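Local coordinates for protein AT-less polyketide synthase (Streptomyces platensis subsp. rosaceus, PDB 4QYR) that probably catalyses decarboxylative condensation of acyl chains as a ketosynthase domain of the AT-less type I polyketide synthase of isomigrastatin biosynthesis, at residues I38-G43 with A64-G69; T117-G122 with M151-I156. One frame throughout, in Å; residues are numbered along the deposited sequence.

Contact 1 (I38-G43 with A64-G69); sequences IADYPG and AGRIEG
A39 and A64 form an antiparallel hydrogen-bonded pair in the short two-stranded ribbon of 39-40 and 63-64. A39 N donates to A64 O at 2.9 Å, and A64 N returns a bond to A39 O at 3.1 Å. Both alanine methyls point to the same face of the ribbon. Past this pair no further backbone bond joins the two segments, and the side chain of R66 takes over. Its guanidinium comes side-on to the carbonyl of D40: R66 NE reaches D40 O at 2.7 Å, nearly along the C=O axis (168°), and R66 NH1 reaches the same D40 O at 3.0 Å, the oxygen lying in the guanidinium plane. A bend at chi3 (-87°) turns NE out of the line of the aliphatic chain. P42 O sits over one guanidinium face without a hydrogen bond. The D40 carboxylate adds a long salt bridge, D40 OD1 to R66 NH1 at 3.6 Å, its plane 69° from the guanidinium; a water accepts from R66 NH1 and donates to D40 OD1. Y41 CD1 meets A64 CB at 4.1 Å, obliquely to the ring, while P42 CB covers the centre of one ring face and Y41 OH bonds to L203 O. The two hydrogen bonds of R66 to this segment thus both go to a backbone oxygen, which ties the loop leading into the cis peptide before P42 to 64-69, whereas its charge pairing with the exposed D40 carboxylate is longer and partly water-mediated.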
loop_
_atom_site.group_PDB
_atom_site.type_symbol
_atom_site.label_atom_id
_atom_site.label_comp_id
_atom_site.label_asym_id
_atom_site.label_seq_id
_atom_site.Cartn_x
_atom_site.Cartn_y
_atom_site.Cartn_z
ATOM N N ILE A 38 17.302 -17.808 -17.548
ATOM C CA ILE A 38 17.129 -18.530 -16.304
ATOM C C ILE A 38 18.396 -19.330 -16.011
ATOM O O ILE A 38 18.991 -19.934 -16.908
ATOM C CB ILE A 38 15.872 -19.425 -16.343
ATOM C CG1 ILE A 38 14.637 -18.579 -16.023
ATOM C CG2 ILE A 38 15.963 -20.558 -15.356
ATOM C CD1 ILE A 38 13.809 -18.222 -17.240
ATOM N N ALA A 39 18.824 -19.284 -14.754
ATOM C CA ALA A 39 19.993 -20.019 -14.302
ATOM C C ALA A 39 19.660 -20.945 -13.126
ATOM O O ALA A 39 18.503 -21.328 -12.924
ATOM C CB ALA A 39 21.082 -19.060 -13.922
ATOM N N ASP A 40 20.681 -21.295 -12.347
ATOM C CA ASP A 40 20.523 -22.207 -11.218
ATOM C C ASP A 40 20.385 -21.459 -9.905
ATOM O O ASP A 40 20.912 -20.361 -9.756
ATOM C CB ASP A 40 21.721 -23.155 -11.138
ATOM C CG ASP A 40 23.045 -22.418 -10.933
ATOM O OD1 ASP A 40 23.650 -21.962 -11.938
ATOM O OD2 ASP A 40 23.480 -22.304 -9.763
ATOM N N TYR A 41 19.693 -22.053 -8.943
ATOM C CA TYR A 41 19.642 -21.476 -7.602
ATOM C C TYR A 41 20.280 -22.451 -6.621
ATOM O O TYR A 41 20.044 -23.649 -6.718
ATOM C CB TYR A 41 18.196 -21.160 -7.204
ATOM C CG TYR A 41 18.072 -20.272 -5.987
ATOM C CD1 TYR A 41 18.245 -18.905 -6.080
ATOM C CD2 TYR A 41 17.795 -20.809 -4.744
ATOM C CE1 TYR A 41 18.138 -18.095 -4.966
ATOM C CE2 TYR A 41 17.682 -20.012 -3.622
ATOM C CZ TYR A 41 17.848 -18.655 -3.733
ATOM O OH TYR A 41 17.723 -17.865 -2.603
ATOM N N PRO A 42 21.089 -21.957 -5.669
ATOM C CA PRO A 42 21.434 -20.561 -5.375
ATOM C C PRO A 42 22.628 -19.985 -6.127
ATOM O O PRO A 42 22.600 -18.802 -6.457
ATOM C CB PRO A 42 21.757 -20.602 -3.884
ATOM C CG PRO A 42 22.321 -21.972 -3.674
ATOM C CD PRO A 42 21.557 -22.867 -4.605
ATOM N N GLY A 43 23.663 -20.783 -6.372
ATOM C CA GLY A 43 24.915 -20.249 -6.870
ATOM C C GLY A 43 25.769 -19.853 -5.680
ATOM O O GLY A 43 25.512 -20.302 -4.555
ATOM N N ALA A 64 16.245 -20.266 -11.058
ATOM C CA ALA A 64 15.754 -18.897 -10.909
ATOM C C ALA A 64 16.385 -17.986 -11.939
ATOM O O ALA A 64 17.474 -18.262 -12.437
ATOM C CB ALA A 64 16.026 -18.363 -9.504
ATOM N N GLY A 65 15.684 -16.910 -12.270
ATOM C CA GLY A 65 16.310 -15.796 -12.940
ATOM C C GLY A 65 16.975 -15.003 -11.836
ATOM O O GLY A 65 16.310 -14.568 -10.901
ATOM N N ARG A 66 18.287 -14.836 -11.925
ATOM C CA ARG A 66 19.050 -14.119 -10.904
ATOM C C ARG A 66 19.701 -12.852 -11.427
ATOM O O ARG A 66 20.113 -12.762 -12.586
ATOM C CB ARG A 66 20.147 -14.999 -10.314
ATOM C CG ARG A 66 19.662 -16.102 -9.430
ATOM C CD ARG A 66 20.824 -16.689 -8.656
ATOM N NE ARG A 66 21.524 -17.765 -9.369
ATOM C CZ ARG A 66 22.731 -17.652 -9.926
ATOM N NH1 ARG A 66 23.283 -18.699 -10.526
ATOM N NH2 ARG A 66 23.392 -16.500 -9.880
ATOM N N ILE A 67 19.806 -11.886 -10.535
ATOM C CA ILE A 67 20.570 -10.690 -10.773
ATOM C C ILE A 67 21.986 -10.926 -10.268
ATOM O O ILE A 67 22.187 -11.426 -9.152
ATOM C CB ILE A 67 19.932 -9.493 -10.054
ATOM C CG1 ILE A 67 18.636 -9.111 -10.739
ATOM C CG2 ILE A 67 20.883 -8.302 -9.983
ATOM C CD1 ILE A 67 18.029 -7.920 -10.127
ATOM N N GLU A 68 22.983 -10.591 -11.069
ATOM C CA GLU A 68 24.334 -10.728 -10.567
ATOM C C GLU A 68 24.700 -9.531 -9.694
ATOM O O GLU A 68 24.384 -8.380 -10.032
ATOM C CB GLU A 68 25.328 -10.887 -11.710
ATOM C CG GLU A 68 26.140 -12.167 -11.587
ATOM C CD GLU A 68 26.738 -12.356 -10.187
ATOM O OE1 GLU A 68 27.280 -11.376 -9.623
ATOM O OE2 GLU A 68 26.659 -13.486 -9.647
ATOM N N GLY A 69 25.340 -9.805 -8.557
ATOM C CA GLY A 69 25.868 -8.745 -7.714
ATOM C C GLY A 69 24.849 -8.177 -6.756
ATOM O O GLY A 69 24.765 -6.969 -6.541
HETATM O O HOH W 1 25.999 -19.858 -11.355
#

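Contact 2 (T117-G122 with M151-I156); sequences TGVYFG and MLANRI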
loop_
_atom_site.group_PDB
_atom_site.type_symbol
_atom_site.label_atom_id
_atom_site.label_comp_id
_atom_site.label_asym_id
_atom_site.label_seq_id
_atom_site.Cartn_x
_atom_site.Cartn_y
_atom_site.Cartn_z
ATOM N N THR A 117 6.708 15.097 -4.508
ATOM C CA THR A 117 6.899 13.936 -5.344
ATOM C C THR A 117 6.537 12.706 -4.547
ATOM O O THR A 117 7.029 12.505 -3.425
ATOM C CB THR A 117 8.334 13.839 -5.826
ATOM O OG1 THR A 117 8.560 14.882 -6.773
ATOM C CG2 THR A 117 8.599 12.498 -6.488
ATOM N N GLY A 118 5.671 11.882 -5.123
ATOM C CA GLY A 118 5.247 10.657 -4.475
ATOM C C GLY A 118 6.146 9.495 -4.826
ATOM O O GLY A 118 6.815 9.492 -5.853
ATOM N N VAL A 119 6.152 8.495 -3.964
ATOM C CA VAL A 119 7.001 7.336 -4.142
ATOM C C VAL A 119 6.210 6.087 -3.814
ATOM O O VAL A 119 5.771 5.914 -2.683
ATOM C CB VAL A 119 8.228 7.398 -3.240
ATOM C CG1 VAL A 119 8.984 6.078 -3.312
ATOM C CG2 VAL A 119 9.113 8.604 -3.608
ATOM N N TYR A 120 6.023 5.229 -4.814
ATOM C CA TYR A 120 5.193 4.026 -4.689
ATOM C C TYR A 120 5.982 2.841 -5.186
ATOM O O TYR A 120 6.236 2.723 -6.376
ATOM C CB TYR A 120 3.905 4.169 -5.481
ATOM C CG TYR A 120 3.223 5.493 -5.274
ATOM C CD1 TYR A 120 2.138 5.617 -4.422
ATOM C CD2 TYR A 120 3.665 6.627 -5.941
ATOM C CE1 TYR A 120 1.503 6.839 -4.249
ATOM C CE2 TYR A 120 3.048 7.844 -5.780
ATOM C CZ TYR A 120 1.970 7.956 -4.937
ATOM O OH TYR A 120 1.384 9.199 -4.787
ATOM N N PHE A 121 6.392 1.967 -4.287
ATOM C CA PHE A 121 7.346 0.944 -4.675
ATOM C C PHE A 121 6.835 -0.442 -4.266
ATOM O O PHE A 121 6.459 -0.665 -3.114
ATOM C CB PHE A 121 8.690 1.241 -4.036
ATOM C CG PHE A 121 9.850 0.811 -4.851
ATOM C CD1 PHE A 121 10.579 1.745 -5.579
ATOM C CD2 PHE A 121 10.235 -0.518 -4.895
ATOM C CE1 PHE A 121 11.670 1.350 -6.353
ATOM C CE2 PHE A 121 11.330 -0.918 -5.666
ATOM C CZ PHE A 121 12.047 0.015 -6.392
ATOM N N GLY A 122 6.800 -1.374 -5.212
ATOM C CA GLY A 122 6.225 -2.677 -4.933
ATOM C C GLY A 122 7.285 -3.603 -4.399
ATOM O O GLY A 122 8.422 -3.581 -4.876
HETATM N N MSE A 151 10.146 1.082 5.068
HETATM C CA MSE A 151 11.424 1.764 4.961
HETATM C C MSE A 151 11.927 1.805 3.539
HETATM O O MSE A 151 12.540 2.790 3.117
HETATM C CB MSE A 151 12.462 1.119 5.873
HETATM C CG MSE A 151 12.389 1.671 7.293
HETATM SE SE MSE A 151 12.458 3.630 7.308
HETATM C CE MSE A 151 11.924 3.886 9.140
ATOM N N LEU A 152 11.650 0.750 2.794
ATOM C CA LEU A 152 12.011 0.734 1.398
ATOM C C LEU A 152 11.554 2.028 0.727
ATOM O O LEU A 152 12.334 2.689 0.055
ATOM C CB LEU A 152 11.404 -0.473 0.706
ATOM C CG LEU A 152 11.935 -0.812 -0.681
ATOM C CD1 LEU A 152 11.624 -2.260 -0.962
ATOM C CD2 LEU A 152 11.302 0.040 -1.717
ATOM N N ALA A 153 10.296 2.398 0.934
ATOM C CA ALA A 153 9.758 3.599 0.309
ATOM C C ALA A 153 10.244 4.845 1.031
ATOM O O ALA A 153 10.750 5.768 0.401
ATOM C CB ALA A 153 8.227 3.555 0.285
ATOM N N ASN A 154 10.102 4.871 2.352
ATOM C CA ASN A 154 10.385 6.091 3.098
ATOM C C ASN A 154 11.856 6.510 3.000
ATOM O O ASN A 154 12.172 7.696 2.900
ATOM C CB ASN A 154 9.980 5.929 4.570
ATOM C CG ASN A 154 8.487 5.630 4.752
ATOM O OD1 ASN A 154 7.659 5.928 3.892
ATOM N ND2 ASN A 154 8.146 5.053 5.890
ATOM N N ARG A 155 12.759 5.544 3.006
ATOM C CA ARG A 155 14.172 5.878 2.885
ATOM C C ARG A 155 14.409 6.611 1.551
ATOM O O ARG A 155 15.255 7.500 1.459
ATOM C CB ARG A 155 15.036 4.619 3.009
ATOM C CG ARG A 155 16.507 4.828 2.770
ATOM C CD ARG A 155 17.348 3.885 3.610
ATOM N NE ARG A 155 16.638 2.640 3.901
ATOM C CZ ARG A 155 16.774 1.959 5.038
ATOM N NH1 ARG A 155 17.586 2.402 6.003
ATOM N NH2 ARG A 155 16.092 0.842 5.219
ATOM N N ILE A 156 13.638 6.272 0.526
ATOM C CA ILE A 156 13.787 6.942 -0.760
ATOM C C ILE A 156 13.321 8.382 -0.667
ATOM O O ILE A 156 14.006 9.292 -1.113
ATOM C CB ILE A 156 13.006 6.229 -1.878
ATOM C CG1 ILE A 156 13.739 4.952 -2.297
ATOM C CG2 ILE A 156 12.861 7.131 -3.091
ATOM C CD1 ILE A 156 12.817 3.884 -2.904
#
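L152 and F121 meet at about a right angle, the CD2 methyl of the leucine directed at the ring of the phenylalanine. L152 CD2 lies 3.4 Å from F121 CD2 and nearly as close to F121 CG, so one methyl meets the base of the ring and its CD2 side, in an oblique approach. The branch carbon that carries this methyl, L152 CG, stands anti to the backbone N (chi1 -167°). The other ortho carbon takes I156: F121 CD1 is 4.1 Å from I156 CD1, again with the side chains crossing at about a right angle. The ring therefore meets two residues one helical turn apart, both on the same side of its plane, L152 nearest the CD2 carbon and I156 nearest CD1. Strand 117-122 belongs to the large mixed sheet of the thiolase-fold ketosynthase, between strands 166-169 and 194-201, and helix 149-160 packs on it nearly antiparallel, the segment axes 151° apart and 8.3 Å at closest approach. V119 and F121, two residues apart on the strand, both face this helix, whereas Y120 points away and bonds through OH to H186 ND1. V119 presents both methyls to I156: its CG1 is 4.0 Å from I156 CG2, and the two side chains cross obliquely. V119 CG1 also lies 4.5 Å from A153 CB, the small residue at which helix and strand backbones come nearest. On the far side of the helix, M151, a selenomethionine, packs on F425 of the second subunit.

In the fold
Both segments of contact 1 precede those of contact 2 in the chain, and all four lie in the N-terminal part of the ketosynthase. The centres of the two contacts are about 26 Å apart and their nearest atoms about 11 Å, so they do not touch. Contact 1 lies farther from the chain centre, in the two-stranded ribbon of 39-40 and 63-64, separate from the large mixed sheet; contact 2 is buried. Helix 90-106 follows contact 1 in the chain and covers F121 of contact 2. Contact 1 thus joins two loop-rich segments away from the large sheet, and contact 2 joins strand 117-122 of that sheet to helix 149-160, whose other side meets the second subunit.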